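Local coordinates for protein probable thiamine pyrophosphokinase (Staphylococcus saprophyticus, PDB 3L8M) that probably transfers a pyrophosphate group from ATP to thiamine, giving thiamine diphosphate, at residues N9-K14 and G97-R102; A3-G8 and H24-D29; P161-L166 and I197-G202; I134-K139 and S203-R208; G89-D94 and K120-I125. All blocks are in the same frame, centred on the assembly; numbering follows the deposited sequence.

Interactions 2, 4 and 5 each join two neighbouring strands of one mixed eight-stranded sheet: 2 and 5 are parallel pairs in its first half, 4 an antiparallel pair in its second. Interaction 2 is the most buried and mostly apolar, whereas interaction 5 holds a sodium ion between its two strands. Residues 3-8 and 89-94 are themselves sheet neighbours, so interactions 2 and 5 touch through backbone bonds. Interaction 1, a surface contact between the loops that follow strands 2-6 and 92-96, relies on one hydrogen bond from a side-chain amide and a bridging water. Interaction 3 lies in the separate antiparallel sheet, where K139 of interaction 4 reaches the I200 carbonyl.

Interaction 1: residues N9-K14 and G97-R102; sequences NRNLPK and GATGGR
R10 and G97 mark the closest backbone approach of two irregular loops, their CA atoms 5.5 Å apart, and no direct backbone hydrogen bond joins the two segments. A water does that instead: it donates to R10 O at 2.6 Å and accepts from T99 N at 3.2 Å. The direct polar link comes from N11, whose ND2 gives a hydrogen bond to T99 OG1 (3.0 Å, N-H...O angle 157°). The hydroxyl lies close to the plane of the N11 amide, and the two side chains meet at a slant. In T99, chi1 of 77° sets OG1 between its own backbone N and carbonyl carbon, which presents it to N11 ND2. The same OG1 is hydrogen-bonded to D129, so two side chains hold the hydroxyl. R10 runs out extended from CG to NE beside the glycine-rich turn. Its CB lies 3.7 Å from T99 O, its CD meets G101 N at 3.8 Å, and G101 CA sits over one face of the guanidinium, toward the rim. G100 and G101 both have positive phi, and N11 ND2 comes to within 3.7 Å of G100 CA. At the inner end, L12 brings only CD2 across, to 3.3 Å from G97 N, where a methyl packs against bare backbone. The contact lies at the protein surface, between the loop leading from strand 2-6 to helix 16-19 and the one leading from strand 92-96 to helix 103-113. L12 and P13 also rest on Y96 of strand 92-96, and N11 touches D129 and D130, beyond strand 124-128.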
# COMPACT_ATOMS: atom_id res chain seq x y z
N ASN A 9 23.33 -2.98 13.02
CA ASN A 9 23.93 -2.84 11.70
C ASN A 9 25.08 -3.78 11.33
O ASN A 9 25.83 -3.49 10.39
CB ASN A 9 24.37 -1.38 11.49
CG ASN A 9 25.50 -0.97 12.43
OD1 ASN A 9 25.62 -1.50 13.54
ND2 ASN A 9 26.32 -0.02 11.99
N ARG A 10 25.23 -4.89 12.04
CA ARG A 10 26.30 -5.85 11.74
C ARG A 10 25.90 -6.93 10.73
O ARG A 10 24.85 -7.55 10.87
CB ARG A 10 26.78 -6.54 13.01
CG ARG A 10 27.64 -5.70 13.93
CD ARG A 10 27.93 -6.47 15.22
NE ARG A 10 28.61 -5.63 16.19
CZ ARG A 10 29.88 -5.26 16.10
NH1 ARG A 10 30.62 -5.67 15.07
NH2 ARG A 10 30.41 -4.46 17.01
N ASN A 11 26.76 -7.14 9.74
CA ASN A 11 26.58 -8.16 8.71
C ASN A 11 25.27 -8.08 7.93
O ASN A 11 24.80 -9.07 7.38
CB ASN A 11 26.72 -9.55 9.33
CG ASN A 11 28.01 -9.72 10.11
OD1 ASN A 11 29.07 -9.29 9.66
ND2 ASN A 11 27.92 -10.34 11.27
N LEU A 12 24.67 -6.89 7.88
CA LEU A 12 23.41 -6.73 7.16
C LEU A 12 23.61 -6.90 5.67
O LEU A 12 24.63 -6.46 5.13
CB LEU A 12 22.83 -5.34 7.41
CG LEU A 12 22.46 -5.04 8.85
CD1 LEU A 12 21.65 -3.75 8.88
CD2 LEU A 12 21.64 -6.19 9.44
N PRO A 13 22.66 -7.56 5.00
CA PRO A 13 22.81 -7.73 3.55
C PRO A 13 22.86 -6.31 2.98
O PRO A 13 22.07 -5.45 3.40
CB PRO A 13 21.55 -8.49 3.15
CG PRO A 13 21.28 -9.35 4.38
CD PRO A 13 21.52 -8.36 5.51
N LYS A 14 23.78 -6.04 2.07
CA LYS A 14 23.89 -4.70 1.51
C LYS A 14 22.59 -4.23 0.85
O LYS A 14 21.91 -4.99 0.16
CB LYS A 14 25.06 -4.63 0.52
CG LYS A 14 24.94 -5.57 -0.68
CD LYS A 14 26.12 -5.39 -1.61
CE LYS A 14 26.02 -6.28 -2.83
NZ LYS A 14 27.21 -6.12 -3.72
N GLY A 97 20.38 -8.38 11.49
CA GLY A 97 21.17 -7.73 12.52
C GLY A 97 21.45 -8.52 13.78
O GLY A 97 22.03 -7.97 14.72
N ALA A 98 21.08 -9.79 13.82
CA ALA A 98 21.29 -10.61 15.01
C ALA A 98 22.58 -11.44 15.06
O ALA A 98 22.73 -12.26 15.97
CB ALA A 98 20.08 -11.52 15.24
N THR A 99 23.50 -11.25 14.10
CA THR A 99 24.76 -12.01 14.08
C THR A 99 25.97 -11.10 14.31
O THR A 99 25.86 -9.88 14.20
CB THR A 99 24.98 -12.79 12.74
OG1 THR A 99 25.41 -11.89 11.71
CG2 THR A 99 23.70 -13.47 12.28
N GLY A 100 27.12 -11.70 14.62
CA GLY A 100 28.33 -10.93 14.87
C GLY A 100 28.37 -10.36 16.28
O GLY A 100 27.46 -10.60 17.08
N GLY A 101 29.44 -9.63 16.61
CA GLY A 101 29.55 -9.01 17.93
C GLY A 101 29.49 -9.96 19.12
O GLY A 101 30.19 -10.97 19.14
N ARG A 102 28.67 -9.63 20.11
CA ARG A 102 28.54 -10.49 21.29
C ARG A 102 27.69 -11.70 20.93
O ARG A 102 26.48 -11.58 20.72
CB ARG A 102 27.90 -9.71 22.43
CG ARG A 102 28.80 -8.65 23.02
CD ARG A 102 28.08 -7.91 24.11
NE ARG A 102 27.56 -8.83 25.12
CZ ARG A 102 26.73 -8.46 26.09
NH1 ARG A 102 26.33 -7.20 26.18
NH2 ARG A 102 26.31 -9.36 26.97
O HOH W 1 23.44 -9.62 11.39

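Interaction 2: residues A3-G8 and H24-D29; sequences ANLLCG and HWIGID
N4 lays its CB over one face of the W25 indole, 3.4 Å from the centroid of the six-membered ring and 10° off its normal, a close CH-pi contact. The N4 amide is turned 41° from the ring plane. L6 CB reaches the same ring obliquely, at CZ3. On the face of L5 and I26 the two side chains lie side by side, L5 CG 3.6 Å from I26 CB, while L5 CD2 reaches I28 CG1 at 3.9 Å. Four backbone hydrogen bonds join the parallel strands, from N4 N to H24 O through I28 N to L6 O; the shortest is I26 N to N4 O at 2.7 Å. Packing is looser at the start, where A3 CB comes no nearer to I26 CG1 than 4.3 Å. H24 and C7, the latter beyond the end of strand 3-6, are partly exposed, unlike the buried middle. These strands belong to the beta-alpha-beta unit 2-6, 16-19, 24-28. The polar tips bond beyond the pair, N4 ND2 to E23 and W25 NE1 to H20 O, which implies that backbone bonds and apolar contact join the strands while the buried polar groups fasten them to the connecting segment.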
# COMPACT_ATOMS: atom_id res chain seq x y z
N ALA A 3 6.99 -9.59 8.28
CA ALA A 3 7.63 -8.55 9.08
C ALA A 3 9.15 -8.74 9.12
O ALA A 3 9.66 -9.85 9.26
CB ALA A 3 7.07 -8.54 10.50
N ASN A 4 9.88 -7.63 8.99
CA ASN A 4 11.34 -7.63 9.03
C ASN A 4 11.76 -6.94 10.31
O ASN A 4 11.26 -5.86 10.62
CB ASN A 4 11.93 -6.85 7.86
CG ASN A 4 11.59 -7.44 6.53
OD1 ASN A 4 11.92 -8.60 6.24
ND2 ASN A 4 10.91 -6.66 5.69
N LEU A 5 12.67 -7.55 11.05
CA LEU A 5 13.16 -6.96 12.29
C LEU A 5 14.61 -6.56 12.13
O LEU A 5 15.41 -7.29 11.54
CB LEU A 5 13.05 -7.94 13.47
CG LEU A 5 11.70 -8.03 14.19
CD1 LEU A 5 10.65 -8.60 13.24
CD2 LEU A 5 11.85 -8.89 15.44
N LEU A 6 14.96 -5.38 12.62
CA LEU A 6 16.33 -4.94 12.57
C LEU A 6 16.84 -4.82 14.01
O LEU A 6 16.26 -4.09 14.81
CB LEU A 6 16.45 -3.60 11.84
CG LEU A 6 17.88 -3.13 11.59
CD1 LEU A 6 18.64 -4.22 10.84
CD2 LEU A 6 17.88 -1.82 10.80
N CYS A 7 17.90 -5.56 14.34
CA CYS A 7 18.49 -5.52 15.68
C CYS A 7 19.78 -4.72 15.75
O CYS A 7 20.32 -4.52 16.83
CB CYS A 7 18.83 -6.93 16.17
SG CYS A 7 17.50 -8.09 16.14
N GLY A 8 20.28 -4.27 14.60
CA GLY A 8 21.52 -3.52 14.58
C GLY A 8 22.09 -3.44 13.17
O GLY A 8 21.40 -3.83 12.22
N HIS A 24 7.02 -4.17 5.97
CA HIS A 24 6.80 -3.84 7.38
C HIS A 24 8.10 -4.06 8.17
O HIS A 24 8.65 -5.17 8.17
CB HIS A 24 5.70 -4.73 7.96
CG HIS A 24 4.40 -4.67 7.22
ND1 HIS A 24 3.57 -3.57 7.26
CD2 HIS A 24 3.80 -5.57 6.41
CE1 HIS A 24 2.50 -3.80 6.51
NE2 HIS A 24 2.62 -5.01 5.98
N TRP A 25 8.60 -3.00 8.82
CA TRP A 25 9.82 -3.11 9.61
C TRP A 25 9.60 -2.84 11.09
O TRP A 25 8.93 -1.88 11.47
CB TRP A 25 10.90 -2.16 9.09
CG TRP A 25 11.65 -2.64 7.87
CD1 TRP A 25 11.34 -2.37 6.55
CD2 TRP A 25 12.83 -3.45 7.85
NE1 TRP A 25 12.27 -2.96 5.72
CE2 TRP A 25 13.19 -3.63 6.49
CE3 TRP A 25 13.62 -4.05 8.84
CZ2 TRP A 25 14.31 -4.39 6.10
CZ3 TRP A 25 14.75 -4.81 8.45
CH2 TRP A 25 15.07 -4.96 7.10
N ILE A 26 10.21 -3.69 11.92
CA ILE A 26 10.13 -3.62 13.38
C ILE A 26 11.54 -3.29 13.91
O ILE A 26 12.52 -3.91 13.50
CB ILE A 26 9.73 -4.99 13.99
CG1 ILE A 26 8.49 -5.57 13.30
CG2 ILE A 26 9.53 -4.83 15.50
CD1 ILE A 26 7.25 -4.72 13.41
N GLY A 27 11.65 -2.34 14.83
CA GLY A 27 12.96 -2.02 15.36
C GLY A 27 13.25 -2.64 16.74
O GLY A 27 12.43 -2.52 17.65
N ILE A 28 14.40 -3.30 16.87
CA ILE A 28 14.80 -3.91 18.14
C ILE A 28 16.06 -3.18 18.61
O ILE A 28 17.11 -3.23 17.94
CB ILE A 28 15.13 -5.43 18.01
CG1 ILE A 28 13.96 -6.19 17.39
CG2 ILE A 28 15.42 -6.02 19.40
CD1 ILE A 28 12.67 -6.16 18.23
N ASP A 29 15.97 -2.50 19.75
CA ASP A 29 17.09 -1.76 20.31
C ASP A 29 17.67 -0.78 19.29
O ASP A 29 16.96 0.10 18.82
CB ASP A 29 18.18 -2.73 20.79
CG ASP A 29 17.63 -3.77 21.74
OD1 ASP A 29 16.93 -3.37 22.69
OD2 ASP A 29 17.88 -4.98 21.53

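Interaction 3: residues P161-L166 and I197-G202; sequences PTVISL and IEIIEG
T162 and I200 meet CB to CB at 3.7 Å, and T162 CG2 lies almost as near to I200 CB. I200 then carries its CD1 on to I164, where it touches both CG1 and CD1 at 3.5 Å. Its chi2 of 62° turns CD1 toward that partner, and these two side chains cross. T162 (through CB and CG2), I200 and I164 thus pack in a row, with I200 coming in from the corner of its strand onto the face of T162 and I164. On the other face V163 and I199 run alongside each other; V163 CG2 meets I199 CD1 at 3.4 Å. Next along that face, S165 OG rests 3.8 Å from I197 CG1. The strands 162-165 and 197-199 are antiparallel, and between T162 and V163 the register slips by one residue in a classic beta bulge, with I200 and E201 both facing T162. T162 O receives two weak bonds there, from I200 N and from E201 N. T162 N donates in turn to E201 O at 2.9 Å, from above the carbonyl plane. Past the bulge the pairing is regular: E198 N gives I164 O a bond of 2.8 Å, lying in the carbonyl plane, and I164 N returns one to E198 O. The pair is the middle of a four-stranded sheet, flanked by strands 140-142 and 174-175, within the sequence family named for vitamin B1 binding. I200 O accepts a hydrogen bond from K139 NZ, while V163 bonds to Q174 through its backbone.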
# COMPACT_ATOMS: atom_id res chain seq x y z
N PRO A 161 18.00 -37.16 17.72
CA PRO A 161 17.62 -36.66 16.40
C PRO A 161 18.01 -37.59 15.26
O PRO A 161 19.19 -37.82 15.02
CB PRO A 161 18.40 -35.35 16.30
CG PRO A 161 19.63 -35.58 17.10
CD PRO A 161 19.52 -36.98 17.61
N THR A 162 17.02 -38.12 14.55
CA THR A 162 17.25 -39.02 13.42
C THR A 162 16.86 -38.28 12.15
O THR A 162 15.87 -37.57 12.12
CB THR A 162 16.44 -40.31 13.54
OG1 THR A 162 16.78 -40.98 14.76
CG2 THR A 162 16.74 -41.23 12.37
N VAL A 163 17.64 -38.48 11.09
CA VAL A 163 17.43 -37.77 9.84
C VAL A 163 17.64 -38.58 8.58
O VAL A 163 18.44 -39.51 8.54
CB VAL A 163 18.41 -36.55 9.80
CG1 VAL A 163 18.58 -36.03 8.39
CG2 VAL A 163 17.89 -35.46 10.73
N ILE A 164 16.91 -38.21 7.53
CA ILE A 164 17.01 -38.86 6.22
C ILE A 164 16.90 -37.81 5.12
O ILE A 164 15.89 -37.10 5.02
CB ILE A 164 15.88 -39.90 6.03
CG1 ILE A 164 15.94 -40.94 7.15
CG2 ILE A 164 16.03 -40.57 4.67
CD1 ILE A 164 14.90 -42.02 7.04
N SER A 165 17.94 -37.70 4.30
CA SER A 165 17.98 -36.73 3.20
C SER A 165 18.04 -37.45 1.85
O SER A 165 18.41 -38.62 1.77
CB SER A 165 19.19 -35.80 3.33
OG SER A 165 19.04 -34.88 4.40
N LEU A 166 17.68 -36.74 0.78
CA LEU A 166 17.70 -37.33 -0.55
C LEU A 166 18.64 -36.63 -1.53
O LEU A 166 19.78 -37.04 -1.72
CB LEU A 166 16.28 -37.37 -1.12
N ILE A 197 14.03 -33.90 2.87
CA ILE A 197 14.63 -34.07 4.19
C ILE A 197 13.54 -34.40 5.20
O ILE A 197 12.55 -33.68 5.33
CB ILE A 197 15.40 -32.78 4.63
CG1 ILE A 197 16.12 -33.01 5.96
CG2 ILE A 197 14.44 -31.61 4.71
CD1 ILE A 197 15.22 -33.00 7.19
N GLU A 198 13.72 -35.50 5.92
CA GLU A 198 12.73 -35.92 6.91
C GLU A 198 13.34 -36.12 8.29
O GLU A 198 14.29 -36.88 8.46
CB GLU A 198 12.06 -37.22 6.46
CG GLU A 198 11.07 -37.78 7.48
CD GLU A 198 10.40 -39.05 6.99
OE1 GLU A 198 9.60 -39.64 7.75
OE2 GLU A 198 10.67 -39.46 5.84
N ILE A 199 12.78 -35.42 9.27
CA ILE A 199 13.26 -35.53 10.63
C ILE A 199 12.43 -36.61 11.32
O ILE A 199 11.28 -36.39 11.69
CB ILE A 199 13.08 -34.20 11.39
CG1 ILE A 199 13.85 -33.08 10.67
CG2 ILE A 199 13.54 -34.36 12.83
CD1 ILE A 199 15.37 -33.21 10.74
N ILE A 200 13.02 -37.80 11.46
CA ILE A 200 12.35 -38.92 12.10
C ILE A 200 12.22 -38.67 13.60
O ILE A 200 11.21 -39.03 14.21
CB ILE A 200 13.12 -40.24 11.88
CG1 ILE A 200 12.93 -40.74 10.44
CG2 ILE A 200 12.62 -41.29 12.85
CD1 ILE A 200 13.45 -39.80 9.37
N GLU A 201 13.24 -38.07 14.19
CA GLU A 201 13.24 -37.77 15.61
C GLU A 201 14.05 -36.52 15.92
O GLU A 201 14.99 -36.19 15.20
CB GLU A 201 13.82 -38.94 16.42
CG GLU A 201 12.90 -40.13 16.56
CD GLU A 201 13.01 -40.77 17.93
OE1 GLU A 201 14.12 -41.23 18.29
OE2 GLU A 201 11.99 -40.82 18.66
N GLY A 202 13.66 -35.83 16.99
CA GLY A 202 14.36 -34.63 17.38
C GLY A 202 14.06 -33.42 16.53
O GLY A 202 13.02 -33.34 15.88

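Interaction 4: residues I134-K139 and S203-R208; sequences IQFIQK and SVLMIR
M206, a selenomethionine, and Q135 exchange two backbone hydrogen bonds: M206 N to Q135 O is 2.8 Å and almost straight at 177°, and Q135 N to M206 O is 3.0 Å. A second such pair links I137 and V204, where I137 N reaches V204 O at 2.9 Å and V204 N answers to I137 O. F136-L205 lies between them, and I134-I207 follows beyond Q135-M206; both are non-hydrogen-bonded pairs. This is a regular antiparallel ladder in the second half of the mixed sheet, with strand 132-137 lying between 124-128 and 204-209. The face of I134, F136, L205 and I207 looks toward helix 103-113, since I134 touches F106 and F136 touches L113. On it I134 and I207 run side by side, CG1 to CG1 at 3.8 Å. L205 CD2 fills in between, 4.3 Å from I134 CG2 and 4.2 Å from F136 CD1. F136 has CG anti to its backbone N (chi1 -178°), and its ring reaches across to S203, two residues before its partner L205, meeting CB and OG with CE1 and CZ at an oblique angle. On the other face I137 crosses M206: its CD1 lies 3.7 Å from M206 CB and 3.9 Å from the selenium. The extended M206 chain then leads away from strand 134-137 to touch I153 and F155 of strand 152-157. Q135, on the same face, leans back on N124 and K126 of strand 124-128.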
# COMPACT_ATOMS: atom_id res chain seq x y z
N ILE A 134 19.08 -18.93 8.48
CA ILE A 134 18.90 -19.98 9.48
C ILE A 134 17.45 -20.12 9.96
O ILE A 134 16.77 -19.13 10.22
CB ILE A 134 19.79 -19.69 10.73
CG1 ILE A 134 21.26 -19.61 10.32
CG2 ILE A 134 19.58 -20.76 11.81
CD1 ILE A 134 22.17 -19.06 11.42
N GLN A 135 16.99 -21.36 10.08
CA GLN A 135 15.64 -21.63 10.56
C GLN A 135 15.58 -22.97 11.26
O GLN A 135 16.38 -23.87 10.99
CB GLN A 135 14.63 -21.59 9.41
CG GLN A 135 14.85 -22.66 8.35
CD GLN A 135 13.84 -22.58 7.21
OE1 GLN A 135 12.64 -22.72 7.43
NE2 GLN A 135 14.34 -22.35 6.00
N PHE A 136 14.61 -23.11 12.17
CA PHE A 136 14.41 -24.33 12.94
C PHE A 136 13.47 -25.28 12.19
O PHE A 136 12.54 -24.84 11.52
CB PHE A 136 13.82 -23.93 14.30
CG PHE A 136 13.60 -25.07 15.25
CD1 PHE A 136 14.66 -25.89 15.64
CD2 PHE A 136 12.34 -25.31 15.79
CE1 PHE A 136 14.46 -26.92 16.57
CE2 PHE A 136 12.13 -26.33 16.72
CZ PHE A 136 13.19 -27.14 17.11
N ILE A 137 13.73 -26.57 12.27
CA ILE A 137 12.88 -27.56 11.60
C ILE A 137 12.58 -28.66 12.60
O ILE A 137 13.49 -29.34 13.08
CB ILE A 137 13.56 -28.20 10.38
CG1 ILE A 137 13.99 -27.12 9.38
CG2 ILE A 137 12.57 -29.16 9.71
CD1 ILE A 137 14.68 -27.67 8.15
N GLN A 138 11.30 -28.82 12.89
CA GLN A 138 10.84 -29.80 13.86
C GLN A 138 10.55 -31.16 13.24
O GLN A 138 10.64 -31.32 12.02
CB GLN A 138 9.59 -29.25 14.55
CG GLN A 138 9.26 -29.89 15.88
CD GLN A 138 8.09 -29.19 16.55
OE1 GLN A 138 7.00 -29.09 15.98
NE2 GLN A 138 8.32 -28.70 17.77
N LYS A 139 10.21 -32.13 14.09
CA LYS A 139 9.91 -33.48 13.64
C LYS A 139 8.85 -33.45 12.55
O LYS A 139 7.78 -32.86 12.71
CB LYS A 139 9.42 -34.33 14.83
CG LYS A 139 9.01 -35.76 14.48
CD LYS A 139 8.52 -36.50 15.74
CE LYS A 139 7.82 -37.82 15.41
NZ LYS A 139 8.72 -38.83 14.78
N SER A 203 14.99 -32.47 16.54
CA SER A 203 14.86 -31.22 15.80
C SER A 203 16.24 -30.74 15.35
O SER A 203 17.24 -31.02 16.01
CB SER A 203 14.22 -30.16 16.70
OG SER A 203 14.99 -29.95 17.88
N VAL A 204 16.28 -30.01 14.24
CA VAL A 204 17.55 -29.51 13.73
C VAL A 204 17.45 -28.09 13.17
O VAL A 204 16.41 -27.68 12.65
CB VAL A 204 18.12 -30.41 12.61
CG1 VAL A 204 18.23 -31.85 13.10
CG2 VAL A 204 17.22 -30.31 11.37
N LEU A 205 18.53 -27.33 13.31
CA LEU A 205 18.58 -25.99 12.76
C LEU A 205 19.12 -26.18 11.35
O LEU A 205 20.06 -26.95 11.13
CB LEU A 205 19.54 -25.10 13.55
CG LEU A 205 19.08 -24.60 14.92
CD1 LEU A 205 20.30 -24.09 15.68
CD2 LEU A 205 18.03 -23.50 14.76
N MSE A 206 18.52 -25.52 10.38
CA MSE A 206 19.01 -25.64 9.02
C MSE A 206 19.69 -24.31 8.73
O MSE A 206 19.11 -23.26 8.99
CB MSE A 206 17.86 -25.86 8.05
CG MSE A 206 18.28 -25.69 6.60
SE MSE A 206 16.93 -26.01 5.48
CE MSE A 206 17.86 -26.46 4.06
N ILE A 207 20.91 -24.36 8.22
CA ILE A 207 21.64 -23.15 7.91
C ILE A 207 22.16 -23.16 6.49
O ILE A 207 22.92 -24.05 6.10
CB ILE A 207 22.81 -22.94 8.89
CG1 ILE A 207 23.71 -21.82 8.41
CG2 ILE A 207 23.60 -24.22 9.04
CD1 ILE A 207 24.70 -21.37 9.44
N ARG A 208 21.74 -22.17 5.71
CA ARG A 208 22.19 -22.07 4.33
C ARG A 208 23.26 -21.01 4.23
O ARG A 208 23.14 -19.93 4.81
CB ARG A 208 21.00 -21.75 3.43
CG ARG A 208 19.92 -22.81 3.53
CD ARG A 208 19.35 -23.17 2.18
NE ARG A 208 17.95 -22.80 2.08
CZ ARG A 208 17.18 -23.08 1.03
NH1 ARG A 208 17.70 -23.74 -0.01
NH2 ARG A 208 15.91 -22.71 1.01

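Interaction 5: residues G89-D94 and K120-I125; sequences GYRNID and KMNINI. With NA (sodium ion), chain C.
I93 packs on I125 and I123 through CB and CG1. Its CB lies 3.3 Å from I125 CD1, and CG1 touches the same methyl at an equal distance while also reaching I123 CD1 at 3.8 Å; CG2 only grazes I125 CD1, and CD1, the tip, passes I123 CD1 at a greater distance than CG1 does. I93 and I125 run alongside each other, whereas I123 crosses I93. With V86 touching I123 and I82 touching I93, this apolar side is covered by helix 77-87. Strands 92-94 and 124-125 are parallel neighbours in the mixed sheet, in the half assigned to the catalytic family, and I93 N gives N124 O a hydrogen bond of 2.9 Å. That carbonyl is shared: it also binds the sodium ion at 3.0 Å, and D94 OD1 takes the metal at 2.9 Å. The ion therefore bridges the two strands, from D94 inside strand 92-96 to N124 at the start of strand 124-128, on the side of the sheet where N92 and N124 stand. There N92 OD1 lies 3.5 Å from N124 CB, with the two amide planes nearly perpendicular. Before the strands R91 bends at chi2 (104°) and chi3, lying across N122; the bond from R91 NH1 to N122 O is long and weak. The guanidinium's stronger partner is E19 of the second subunit, in a salt bridge with R91 NE.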
# COMPACT_ATOMS: atom_id res chain seq x y z
N GLY A 89 -0.44 -10.87 13.93
CA GLY A 89 -0.74 -11.64 12.73
C GLY A 89 0.37 -11.79 11.71
O GLY A 89 0.12 -12.24 10.59
N TYR A 90 1.60 -11.42 12.06
CA TYR A 90 2.72 -11.57 11.14
C TYR A 90 3.09 -13.05 11.13
O TYR A 90 3.39 -13.63 12.17
CB TYR A 90 3.90 -10.71 11.61
CG TYR A 90 3.72 -9.21 11.35
CD1 TYR A 90 3.85 -8.69 10.07
CD2 TYR A 90 3.41 -8.33 12.39
CE1 TYR A 90 3.70 -7.33 9.82
CE2 TYR A 90 3.24 -6.96 12.15
CZ TYR A 90 3.39 -6.47 10.86
OH TYR A 90 3.22 -5.13 10.61
N ARG A 91 3.07 -13.67 9.95
CA ARG A 91 3.37 -15.10 9.84
C ARG A 91 4.79 -15.42 9.37
O ARG A 91 5.34 -16.47 9.71
CB ARG A 91 2.38 -15.77 8.89
CG ARG A 91 2.38 -17.28 9.00
CD ARG A 91 1.16 -17.77 9.75
NE ARG A 91 -0.04 -17.80 8.91
CZ ARG A 91 -0.16 -18.54 7.82
NH1 ARG A 91 0.84 -19.33 7.43
NH2 ARG A 91 -1.28 -18.52 7.11
N ASN A 92 5.36 -14.53 8.56
CA ASN A 92 6.72 -14.72 8.05
C ASN A 92 7.56 -13.63 8.67
O ASN A 92 7.30 -12.45 8.44
CB ASN A 92 6.74 -14.60 6.52
CG ASN A 92 5.95 -15.69 5.84
OD1 ASN A 92 6.24 -16.88 5.99
ND2 ASN A 92 4.94 -15.30 5.07
N ILE A 93 8.54 -14.02 9.48
CA ILE A 93 9.41 -13.06 10.15
C ILE A 93 10.88 -13.23 9.77
O ILE A 93 11.43 -14.32 9.89
CB ILE A 93 9.30 -13.19 11.70
CG1 ILE A 93 7.83 -13.30 12.12
CG2 ILE A 93 9.97 -12.00 12.36
CD1 ILE A 93 6.95 -12.25 11.54
N ASP A 94 11.49 -12.15 9.30
CA ASP A 94 12.90 -12.16 8.93
C ASP A 94 13.65 -11.27 9.91
O ASP A 94 13.39 -10.06 9.99
CB ASP A 94 13.11 -11.62 7.51
CG ASP A 94 12.61 -12.57 6.45
OD1 ASP A 94 12.22 -13.69 6.82
OD2 ASP A 94 12.63 -12.20 5.25
N LYS A 120 3.81 -25.46 16.90
CA LYS A 120 2.40 -25.77 16.69
C LYS A 120 1.76 -24.76 15.73
O LYS A 120 1.01 -25.14 14.84
CB LYS A 120 1.66 -25.79 18.03
CG LYS A 120 2.39 -25.06 19.15
CD LYS A 120 1.92 -25.53 20.51
CE LYS A 120 2.90 -25.10 21.60
NZ LYS A 120 2.59 -25.71 22.92
N MSE A 121 2.07 -23.48 15.93
CA MSE A 121 1.54 -22.43 15.07
C MSE A 121 2.16 -22.56 13.68
O MSE A 121 3.10 -23.34 13.48
CB MSE A 121 1.83 -21.06 15.69
CG MSE A 121 1.19 -20.89 17.07
SE MSE A 121 1.74 -19.33 18.07
CE MSE A 121 0.23 -18.18 17.74
N ASN A 122 1.65 -21.82 12.71
CA ASN A 122 2.18 -21.90 11.35
C ASN A 122 3.07 -20.70 11.05
O ASN A 122 2.93 -20.06 10.01
CB ASN A 122 1.03 -21.97 10.34
CG ASN A 122 1.43 -22.67 9.05
OD1 ASN A 122 1.69 -23.88 9.05
ND2 ASN A 122 1.49 -21.92 7.96
N ILE A 123 3.99 -20.40 11.97
CA ILE A 123 4.90 -19.27 11.83
C ILE A 123 6.23 -19.68 11.19
O ILE A 123 6.70 -20.81 11.37
CB ILE A 123 5.18 -18.64 13.22
CG1 ILE A 123 6.11 -17.44 13.09
CG2 ILE A 123 5.78 -19.67 14.15
CD1 ILE A 123 5.44 -16.20 12.56
N ASN A 124 6.83 -18.76 10.45
CA ASN A 124 8.10 -19.01 9.77
C ASN A 124 9.12 -17.94 10.16
O ASN A 124 9.11 -16.84 9.60
CB ASN A 124 7.89 -18.99 8.25
CG ASN A 124 9.18 -19.15 7.48
OD1 ASN A 124 9.29 -18.72 6.32
ND2 ASN A 124 10.18 -19.77 8.11
N ILE A 125 9.99 -18.25 11.11
CA ILE A 125 11.01 -17.32 11.58
C ILE A 125 12.39 -17.65 10.98
O ILE A 125 12.85 -18.79 11.07
CB ILE A 125 11.14 -17.36 13.12
CG1 ILE A 125 9.77 -17.23 13.79
CG2 ILE A 125 12.04 -16.22 13.58
CD1 ILE A 125 9.18 -15.83 13.75
NA NA C . 10.65 -16.05 7.18